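PDB 2EAB: alpha-fucosidase from Bifidobacterium bifidum, which is a 1,2-alpha-L-fucosidase, probably hydrolysing terminal alpha-1,2-linked fucose from glycans, and is represented here by its calcium-binding catalytic part. Local coordinates for residues A[16-21]-A[375-380]; A[96-101]-A[123-128]; A[482-487]-A[493-498]. One frame throughout, in Å; residues are numbered along the deposited sequence.

Contact 1: A[16-21]-A[375-380]; sequences KDDWLW and VYKYGR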
loop_
_atom_site.group_PDB
_atom_site.type_symbol
_atom_site.label_atom_id
_atom_site.label_comp_id
_atom_site.label_asym_id
_atom_site.label_seq_id
_atom_site.Cartn_x
_atom_site.Cartn_y
_atom_site.Cartn_z
ATOM N N LYS A 16 6.539 1.787 28.094
ATOM C CA LYS A 16 6.060 2.836 27.190
ATOM C C LYS A 16 5.959 2.369 25.734
ATOM O O LYS A 16 5.590 3.146 24.851
ATOM C CB LYS A 16 6.952 4.083 27.287
ATOM C CG LYS A 16 7.200 4.596 28.710
ATOM C CD LYS A 16 5.924 5.113 29.367
ATOM C CE LYS A 16 6.178 5.574 30.797
ATOM N NZ LYS A 16 6.510 4.441 31.710
ATOM N N ASP A 17 6.286 1.102 25.490
ATOM C CA ASP A 17 6.225 0.528 24.145
ATOM C C ASP A 17 4.789 0.184 23.756
ATOM O O ASP A 17 3.945 -0.071 24.619
ATOM C CB ASP A 17 7.102 -0.727 24.054
ATOM C CG ASP A 17 8.591 -0.423 24.134
ATOM O OD1 ASP A 17 8.984 0.766 24.123
ATOM O OD2 ASP A 17 9.374 -1.394 24.200
ATOM N N ASP A 18 4.523 0.182 22.450
ATOM C CA ASP A 18 3.215 -0.194 21.920
ATOM C C ASP A 18 3.173 -1.696 21.677
ATOM O O ASP A 18 3.980 -2.218 20.913
ATOM C CB ASP A 18 2.942 0.536 20.601
ATOM C CG ASP A 18 3.000 2.049 20.739
ATOM O OD1 ASP A 18 2.479 2.600 21.734
ATOM O OD2 ASP A 18 3.561 2.693 19.829
ATOM N N TRP A 19 2.223 -2.375 22.319
ATOM C CA TRP A 19 2.085 -3.823 22.205
ATOM C C TRP A 19 0.715 -4.250 21.708
ATOM O O TRP A 19 -0.309 -3.730 22.147
ATOM C CB TRP A 19 2.239 -4.473 23.579
ATOM C CG TRP A 19 3.609 -4.592 24.139
ATOM C CD1 TRP A 19 4.745 -3.960 23.723
ATOM C CD2 TRP A 19 3.976 -5.374 25.276
ATOM N NE1 TRP A 19 5.807 -4.324 24.520
ATOM C CE2 TRP A 19 5.359 -5.189 25.484
ATOM C CE3 TRP A 19 3.267 -6.228 26.134
ATOM C CZ2 TRP A 19 6.050 -5.824 26.520
ATOM C CZ3 TRP A 19 3.953 -6.858 27.163
ATOM C CH2 TRP A 19 5.331 -6.656 27.344
ATOM N N LEU A 20 0.709 -5.231 20.809
ATOM C CA LEU A 20 -0.431 -6.137 20.686
ATOM C C LEU A 20 -0.074 -7.313 21.583
ATOM O O LEU A 20 1.045 -7.806 21.524
ATOM C CB LEU A 20 -0.604 -6.646 19.257
ATOM C CG LEU A 20 -1.157 -5.725 18.170
ATOM C CD1 LEU A 20 -0.164 -4.670 17.779
ATOM C CD2 LEU A 20 -1.548 -6.544 16.948
ATOM N N TRP A 21 -1.001 -7.750 22.429
ATOM C CA TRP A 21 -0.690 -8.839 23.352
ATOM C C TRP A 21 -1.885 -9.733 23.677
ATOM O O TRP A 21 -3.035 -9.311 23.583
ATOM C CB TRP A 21 0.006 -8.315 24.612
ATOM C CG TRP A 21 -0.844 -7.456 25.479
ATOM C CD1 TRP A 21 -1.176 -6.146 25.273
ATOM C CD2 TRP A 21 -1.458 -7.839 26.714
ATOM N NE1 TRP A 21 -1.969 -5.694 26.302
ATOM C CE2 TRP A 21 -2.155 -6.713 27.201
ATOM C CE3 TRP A 21 -1.489 -9.029 27.455
ATOM C CZ2 TRP A 21 -2.875 -6.739 28.401
ATOM C CZ3 TRP A 21 -2.207 -9.053 28.649
ATOM C CH2 TRP A 21 -2.891 -7.916 29.107
ATOM N N VAL A 375 -4.378 0.378 15.885
ATOM C CA VAL A 375 -4.592 0.078 14.465
ATOM C C VAL A 375 -3.840 1.093 13.594
ATOM O O VAL A 375 -3.180 0.714 12.623
ATOM C CB VAL A 375 -6.091 0.006 14.106
ATOM C CG1 VAL A 375 -6.285 -0.117 12.594
ATOM C CG2 VAL A 375 -6.744 -1.170 14.835
ATOM N N TYR A 376 -3.917 2.373 13.962
ATOM C CA TYR A 376 -3.168 3.416 13.273
ATOM C C TYR A 376 -1.672 3.083 13.216
ATOM O O TYR A 376 -1.046 3.096 12.148
ATOM C CB TYR A 376 -3.373 4.784 13.952
ATOM C CG TYR A 376 -2.440 5.816 13.371
ATOM C CD1 TYR A 376 -2.742 6.442 12.166
ATOM C CD2 TYR A 376 -1.221 6.108 13.980
ATOM C CE1 TYR A 376 -1.873 7.365 11.604
ATOM C CE2 TYR A 376 -0.339 7.022 13.420
ATOM C CZ TYR A 376 -0.669 7.641 12.231
ATOM O OH TYR A 376 0.209 8.537 11.682
ATOM N N LYS A 377 -1.108 2.792 14.386
ATOM C CA LYS A 377 0.318 2.532 14.524
ATOM C C LYS A 377 0.731 1.263 13.785
ATOM O O LYS A 377 1.840 1.174 13.260
ATOM C CB LYS A 377 0.684 2.416 16.000
ATOM C CG LYS A 377 0.649 3.744 16.732
ATOM C CD LYS A 377 0.682 3.544 18.235
ATOM C CE LYS A 377 0.779 4.884 18.935
ATOM N NZ LYS A 377 0.881 4.737 20.411
ATOM N N TYR A 378 -0.174 0.287 13.752
ATOM C CA TYR A 378 0.079 -0.992 13.088
ATOM C C TYR A 378 0.311 -0.803 11.596
ATOM O O TYR A 378 1.134 -1.502 11.011
ATOM C CB TYR A 378 -1.107 -1.925 13.294
ATOM C CG TYR A 378 -0.863 -3.424 13.209
ATOM C CD1 TYR A 378 0.323 -4.018 13.656
ATOM C CD2 TYR A 378 -1.877 -4.252 12.749
ATOM C CE1 TYR A 378 0.485 -5.415 13.610
ATOM C CE2 TYR A 378 -1.731 -5.628 12.705
ATOM C CZ TYR A 378 -0.557 -6.202 13.140
ATOM O OH TYR A 378 -0.436 -7.573 13.116
ATOM N N GLY A 379 -0.411 0.132 10.979
ATOM C CA GLY A 379 -0.228 0.415 9.561
ATOM C C GLY A 379 1.172 0.915 9.274
ATOM O O GLY A 379 1.748 0.607 8.233
ATOM N N ARG A 380 1.720 1.699 10.197
ATOM C CA ARG A 380 3.097 2.150 10.072
ATOM C C ARG A 380 4.048 0.972 10.274
ATOM O O ARG A 380 4.937 0.742 9.461
ATOM C CB ARG A 380 3.392 3.288 11.054
ATOM C CG ARG A 380 2.564 4.543 10.783
ATOM C CD ARG A 380 3.010 5.744 11.602
ATOM N NE ARG A 380 4.302 6.263 11.169
ATOM C CZ ARG A 380 5.456 6.038 11.793
ATOM N NH1 ARG A 380 5.501 5.291 12.893
ATOM N NH2 ARG A 380 6.568 6.572 11.321
#
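Asp18 OD1 receives Lys377 NZ at 3.0 Å, a hydrogen-bonded salt bridge between the loop leading into strand 19-22 and helix 365-386. The ammonium group does not approach in the plane of the carboxylate: it stands above it, 47° out. Beyond CG the lysine chain is extended (chi3 175°), which carries NZ away from the helix and across the acid at about a right angle, with Lys377 CD passing 3.4 Å from Asp18 OD2. That second oxygen is hydrogen-bonded to the hydroxyl of Tyr331, so both carboxylate oxygens have a partner and the rotation of the group is probably fixed.

The apolar half of the contact is a CH-pi interaction. Leu20 CD2 lies over one face of the Tyr378 ring, 4.2 Å from its centroid and 22° off the normal, displaced toward the rim; its nearest ring atom is Tyr378 CZ at 3.9 Å.

The contact thus joins an edge strand of the N-terminal beta-sheet region, 19-22, which pairs with strand 156-161 in a nine-stranded antiparallel sheet, to a helix of the family 95 catalytic domain. Leu52 and Pro53 of strand 52-55 also pack on Leu20 and Tyr378 respectively, while helix 767-780 borders helix 365-386 through Asn769, Thr773 and Val776.

Contact 2: A[96-101]-A[123-128]; sequences ETKGQN and NLTGGE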
loop_
_atom_site.group_PDB
_atom_site.type_symbol
_atom_site.label_atom_id
_atom_site.label_comp_id
_atom_site.label_asym_id
_atom_site.label_seq_id
_atom_site.Cartn_x
_atom_site.Cartn_y
_atom_site.Cartn_z
ATOM N N GLU A 96 -1.332 -11.088 -29.003
ATOM C CA GLU A 96 -1.280 -10.348 -30.260
ATOM C C GLU A 96 -2.556 -10.469 -31.084
ATOM O O GLU A 96 -2.933 -9.527 -31.776
ATOM C CB GLU A 96 -0.066 -10.781 -31.077
ATOM C CG GLU A 96 1.251 -10.525 -30.353
ATOM C CD GLU A 96 2.451 -10.511 -31.271
ATOM O OE1 GLU A 96 2.469 -11.271 -32.265
ATOM O OE2 GLU A 96 3.389 -9.737 -30.980
ATOM N N THR A 97 -3.215 -11.622 -31.011
ATOM C CA THR A 97 -4.453 -11.831 -31.758
ATOM C C THR A 97 -5.577 -10.929 -31.237
ATOM O O THR A 97 -6.434 -10.478 -32.003
ATOM C CB THR A 97 -4.873 -13.314 -31.735
ATOM O OG1 THR A 97 -3.798 -14.116 -32.231
ATOM C CG2 THR A 97 -6.101 -13.550 -32.602
ATOM N N LYS A 98 -5.560 -10.663 -29.936
ATOM C CA LYS A 98 -6.539 -9.778 -29.315
ATOM C C LYS A 98 -6.224 -8.307 -29.601
ATOM O O LYS A 98 -7.102 -7.548 -30.011
ATOM C CB LYS A 98 -6.597 -10.026 -27.804
ATOM C CG LYS A 98 -7.023 -11.439 -27.393
ATOM C CD LYS A 98 -8.490 -11.710 -27.684
ATOM C CE LYS A 98 -8.866 -13.133 -27.322
ATOM N NZ LYS A 98 -10.319 -13.361 -27.541
ATOM N N GLY A 99 -4.971 -7.909 -29.388
ATOM C CA GLY A 99 -4.592 -6.503 -29.498
ATOM C C GLY A 99 -4.495 -5.976 -30.918
ATOM O O GLY A 99 -4.867 -4.830 -31.185
ATOM N N GLN A 100 -3.965 -6.802 -31.822
ATOM C CA GLN A 100 -3.812 -6.432 -33.235
ATOM C C GLN A 100 -3.053 -5.112 -33.414
ATOM O O GLN A 100 -3.439 -4.261 -34.230
ATOM C CB GLN A 100 -5.180 -6.374 -33.932
ATOM C CG GLN A 100 -5.931 -7.699 -33.982
ATOM C CD GLN A 100 -5.360 -8.662 -35.003
ATOM O OE1 GLN A 100 -4.784 -8.251 -36.013
ATOM N NE2 GLN A 100 -5.521 -9.954 -34.747
ATOM N N ASN A 101 -1.978 -4.950 -32.640
ATOM C CA ASN A 101 -1.146 -3.743 -32.679
ATOM C C ASN A 101 -1.960 -2.450 -32.584
ATOM O O ASN A 101 -1.709 -1.474 -33.300
ATOM C CB ASN A 101 -0.229 -3.754 -33.910
ATOM C CG ASN A 101 0.828 -4.849 -33.840
ATOM O OD1 ASN A 101 1.151 -5.478 -34.850
ATOM N ND2 ASN A 101 1.362 -5.091 -32.642
ATOM N N ASN A 123 -12.971 -8.214 -26.601
ATOM C CA ASN A 123 -11.751 -8.737 -27.224
ATOM C C ASN A 123 -10.462 -8.153 -26.644
ATOM O O ASN A 123 -9.378 -8.614 -26.979
ATOM C CB ASN A 123 -11.762 -8.525 -28.747
ATOM C CG ASN A 123 -12.875 -9.289 -29.459
ATOM O OD1 ASN A 123 -13.498 -10.186 -28.897
ATOM N ND2 ASN A 123 -13.118 -8.928 -30.714
ATOM N N LEU A 124 -10.571 -7.133 -25.795
ATOM C CA LEU A 124 -9.375 -6.508 -25.217
ATOM C C LEU A 124 -8.915 -7.265 -23.981
ATOM O O LEU A 124 -9.101 -6.825 -22.847
ATOM C CB LEU A 124 -9.610 -5.025 -24.920
ATOM C CG LEU A 124 -9.751 -4.117 -26.146
ATOM C CD1 LEU A 124 -10.182 -2.737 -25.703
ATOM C CD2 LEU A 124 -8.457 -4.045 -26.953
ATOM N N THR A 125 -8.324 -8.430 -24.227
ATOM C CA THR A 125 -7.936 -9.350 -23.163
ATOM C C THR A 125 -6.555 -9.954 -23.409
ATOM O O THR A 125 -5.978 -9.820 -24.490
ATOM C CB THR A 125 -8.954 -10.508 -23.017
ATOM O OG1 THR A 125 -9.025 -11.234 -24.248
ATOM C CG2 THR A 125 -10.332 -9.997 -22.649
ATOM N N GLY A 126 -6.048 -10.624 -22.378
ATOM C CA GLY A 126 -4.792 -11.363 -22.443
ATOM C C GLY A 126 -4.684 -12.230 -21.209
ATOM O O GLY A 126 -5.682 -12.472 -20.526
ATOM N N GLY A 127 -3.479 -12.719 -20.941
ATOM C CA GLY A 127 -3.174 -13.328 -19.653
ATOM C C GLY A 127 -3.936 -14.609 -19.356
ATOM O O GLY A 127 -4.400 -14.823 -18.237
ATOM N N GLU A 128 -4.044 -15.485 -20.350
ATOM C CA GLU A 128 -4.873 -16.685 -20.222
ATOM C C GLU A 128 -4.236 -17.833 -19.453
ATOM O O GLU A 128 -4.953 -18.690 -18.937
ATOM C CB GLU A 128 -5.334 -17.187 -21.590
ATOM C CG GLU A 128 -6.012 -16.135 -22.464
ATOM C CD GLU A 128 -5.035 -15.291 -23.277
ATOM O OE1 GLU A 128 -3.809 -15.530 -23.207
ATOM O OE2 GLU A 128 -5.502 -14.386 -24.002
HETATM O O HOH W 1 -11.376 -11.859 -25.330
#
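The short helix 96-99 meets the loop between helices 103-113 and 130-133 through one lysine laid against the backbone of the loop. Lys98 CB sits 3.2 Å from Asn123 O and 3.4 Å from Thr125 O, so the root of the side chain lies against two carbonyl oxygens. A bend at chi2 (-70°) then turns the chain along the loop, and Lys98 CD comes 3.5 Å from Thr125 OG1. The direct contacts are thus made by methylenes, while the charged end is linked through water: one water accepts from Lys98 NZ at 2.9 Å and lies 2.7 Å from Thr125 OG1. Glu128 OE2, hydrogen-bonded to Asn95 ND2, is 6.1 Å from Lys98 NZ and not in contact with it, though its charge could still contribute a favourable field.

Each side has its own supports. Thr125 O is hydrogen-bonded to Tyr462 OH, and Leu124, at the centre of an inverse gamma turn, packs on Leu105 and Leu108 of helix 103-113. On the helical side, Gln100 NE2 bonds back to Thr97 O at 2.9 Å, with an N-H...O angle of 161°, and the acceptor lies in its amide plane. Gln100 has positive phi (54°), and its backbone N still bonds to Glu96 O: a single helical turn ending in a residue of left-handed conformation, packed against a gamma-turn loop.

Contact 3: A[482-487]-A[493-498]; sequences MAHTEN and TAPGQS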
loop_
_atom_site.group_PDB
_atom_site.type_symbol
_atom_site.label_atom_id
_atom_site.label_comp_id
_atom_site.label_asym_id
_atom_site.label_seq_id
_atom_site.Cartn_x
_atom_site.Cartn_y
_atom_site.Cartn_z
ATOM N N MET A 482 2.174 0.262 -20.888
ATOM C CA MET A 482 0.809 -0.020 -20.500
ATOM C C MET A 482 0.804 -1.211 -19.549
ATOM O O MET A 482 1.507 -2.194 -19.773
ATOM C CB MET A 482 -0.020 -0.328 -21.751
ATOM C CG MET A 482 -1.485 -0.602 -21.476
ATOM S SD MET A 482 -2.353 -1.158 -22.954
ATOM C CE MET A 482 -3.467 0.215 -23.282
ATOM N N ALA A 483 0.016 -1.100 -18.482
ATOM C CA ALA A 483 -0.216 -2.202 -17.555
ATOM C C ALA A 483 -1.623 -2.055 -17.002
ATOM O O ALA A 483 -2.248 -0.997 -17.136
ATOM C CB ALA A 483 0.815 -2.225 -16.441
ATOM N N HIS A 484 -2.107 -3.113 -16.360
ATOM C CA HIS A 484 -3.502 -3.196 -15.983
ATOM C C HIS A 484 -3.662 -3.487 -14.482
ATOM O O HIS A 484 -2.887 -2.966 -13.682
ATOM C CB HIS A 484 -4.184 -4.178 -16.934
ATOM C CG HIS A 484 -4.305 -3.641 -18.322
ATOM N ND1 HIS A 484 -3.330 -3.765 -19.294
ATOM C CD2 HIS A 484 -5.295 -2.909 -18.876
ATOM C CE1 HIS A 484 -3.735 -3.149 -20.394
ATOM N NE2 HIS A 484 -4.927 -2.628 -20.164
ATOM N N THR A 485 -4.681 -4.252 -14.087
ATOM C CA THR A 485 -4.948 -4.482 -12.665
ATOM C C THR A 485 -4.016 -5.529 -12.055
ATOM O O THR A 485 -3.272 -5.248 -11.115
ATOM C CB THR A 485 -6.425 -4.867 -12.405
ATOM O OG1 THR A 485 -7.273 -3.755 -12.719
ATOM C CG2 THR A 485 -6.638 -5.245 -10.950
ATOM N N GLU A 486 -4.084 -6.749 -12.575
ATOM C CA GLU A 486 -3.341 -7.857 -11.993
ATOM C C GLU A 486 -1.906 -7.838 -12.484
ATOM O O GLU A 486 -1.649 -8.035 -13.669
ATOM C CB GLU A 486 -3.988 -9.191 -12.345
ATOM C CG GLU A 486 -5.411 -9.337 -11.860
ATOM C CD GLU A 486 -5.901 -10.757 -11.990
ATOM O OE1 GLU A 486 -5.517 -11.441 -12.966
ATOM O OE2 GLU A 486 -6.678 -11.195 -11.113
ATOM N N ASN A 487 -0.987 -7.600 -11.553
ATOM C CA ASN A 487 0.436 -7.531 -11.828
ATOM C C ASN A 487 1.198 -8.509 -10.948
ATOM O O ASN A 487 0.652 -9.053 -9.980
ATOM C CB ASN A 487 0.921 -6.090 -11.666
ATOM C CG ASN A 487 0.598 -5.245 -12.877
ATOM O OD1 ASN A 487 1.371 -5.206 -13.834
ATOM N ND2 ASN A 487 -0.560 -4.595 -12.865
ATOM N N THR A 493 2.071 -7.405 -17.536
ATOM C CA THR A 493 1.474 -6.102 -17.798
ATOM C C THR A 493 0.319 -6.189 -18.784
ATOM O O THR A 493 -0.377 -5.199 -19.011
ATOM C CB THR A 493 2.519 -5.079 -18.295
ATOM O OG1 THR A 493 3.200 -5.600 -19.442
ATOM C CG2 THR A 493 3.549 -4.820 -17.212
ATOM N N ALA A 494 0.099 -7.373 -19.353
ATOM C CA ALA A 494 -1.069 -7.584 -20.201
ATOM C C ALA A 494 -2.356 -7.366 -19.418
ATOM O O ALA A 494 -2.382 -7.519 -18.197
ATOM C CB ALA A 494 -1.061 -8.981 -20.765
ATOM N N PRO A 495 -3.447 -7.053 -20.129
ATOM C CA PRO A 495 -4.749 -7.100 -19.482
ATOM C C PRO A 495 -5.127 -8.559 -19.212
ATOM O O PRO A 495 -4.592 -9.482 -19.846
ATOM C CB PRO A 495 -5.678 -6.482 -20.525
ATOM C CG PRO A 495 -5.021 -6.790 -21.825
ATOM C CD PRO A 495 -3.547 -6.718 -21.560
ATOM N N GLY A 496 -6.059 -8.756 -18.284
ATOM C CA GLY A 496 -6.501 -10.088 -17.908
ATOM C C GLY A 496 -7.474 -10.712 -18.893
ATOM O O GLY A 496 -7.838 -10.117 -19.911
ATOM N N GLN A 497 -7.893 -11.934 -18.569
ATOM C CA GLN A 497 -8.631 -12.804 -19.483
ATOM C C GLN A 497 -10.058 -12.374 -19.756
ATOM O O GLN A 497 -10.676 -12.874 -20.697
ATOM C CB GLN A 497 -8.735 -14.205 -18.899
ATOM C CG GLN A 497 -7.562 -15.102 -18.992
ATOM C CD GLN A 497 -7.944 -16.499 -18.545
ATOM O OE1 GLN A 497 -8.659 -17.214 -19.251
ATOM N NE2 GLN A 497 -7.492 -16.884 -17.358
ATOM N N SER A 498 -10.601 -11.514 -18.903
ATOM C CA SER A 498 -11.948 -10.991 -19.097
ATOM C C SER A 498 -11.896 -9.494 -18.858
ATOM O O SER A 498 -11.323 -9.045 -17.862
ATOM C CB SER A 498 -12.946 -11.660 -18.149
ATOM O OG SER A 498 -14.278 -11.269 -18.449
HETATM O O HOH W 2 -1.403 -5.885 -15.997
HETATM O O HOH W 3 -3.381 -8.603 -15.850
#
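His484 and Pro495 make a CH-pi contact between two segments of the family 95 catalytic domain, a member of the six-hairpin clan: 482-487, which runs into the short strand 486-487, and the loop 493-498 that follows it. Pro495 CB lies over the centre of the imidazole, 3.7 Å from its centroid and only 4° off the ring normal. The two side chains run side by side and point the same way. At the ring edge, His484 ND1 donates to Thr493 O at 3.3 Å; the N-H...O angle of 175° is nearly straight, and the acceptor sits in the ring plane. Face and edge contacts together probably restrain both the tilt and the rotation of the imidazole. The same Thr493 O receives a CA-H...O contact from Ala483 CA.

One step farther out, two waters bridge the backbones. The first accepts from His484 N at 2.9 Å and lies 2.9 Å from Ala494 O, to which it probably donates; the second lies between Glu486 O and Ala494 O. Trp503 also meets the imidazole, and Tyr462 of helix 452-463 touches Pro495.

Thr493 OG1 is hydrogen-bonded to Thr458 OG1 of helix 452-463, while strand 486-487 pairs antiparallel with strand 419-420. With Thr493 OG1 set between the backbone N and carbonyl carbon (chi1 55°), CG2 is left anti to the carbonyl carbon, 3.8 Å from Ala483 CB.

Overall arrangement
Contacts 2 and 3 are neighbours, their centres 11 Å apart, and they touch: Gly126 N lies 3.1 Å from Gly496 O, a probable hydrogen bond. Contact 1 lies across the chain's centre from both, its centre about 46 Å from that of contact 2 and 36 Å from that of contact 3. Along the chain, contact 2 falls between the two segments of contact 1, and contact 3 follows both. Contact 1 brings the N-terminal edge strand 19-22 against helix 365-386 of the family 95 catalytic domain. Loop 123-128, in the N-terminal domain, meets 493-498 of the catalytic domain. N-terminal residues therefore meet the catalytic part at two widely separated places.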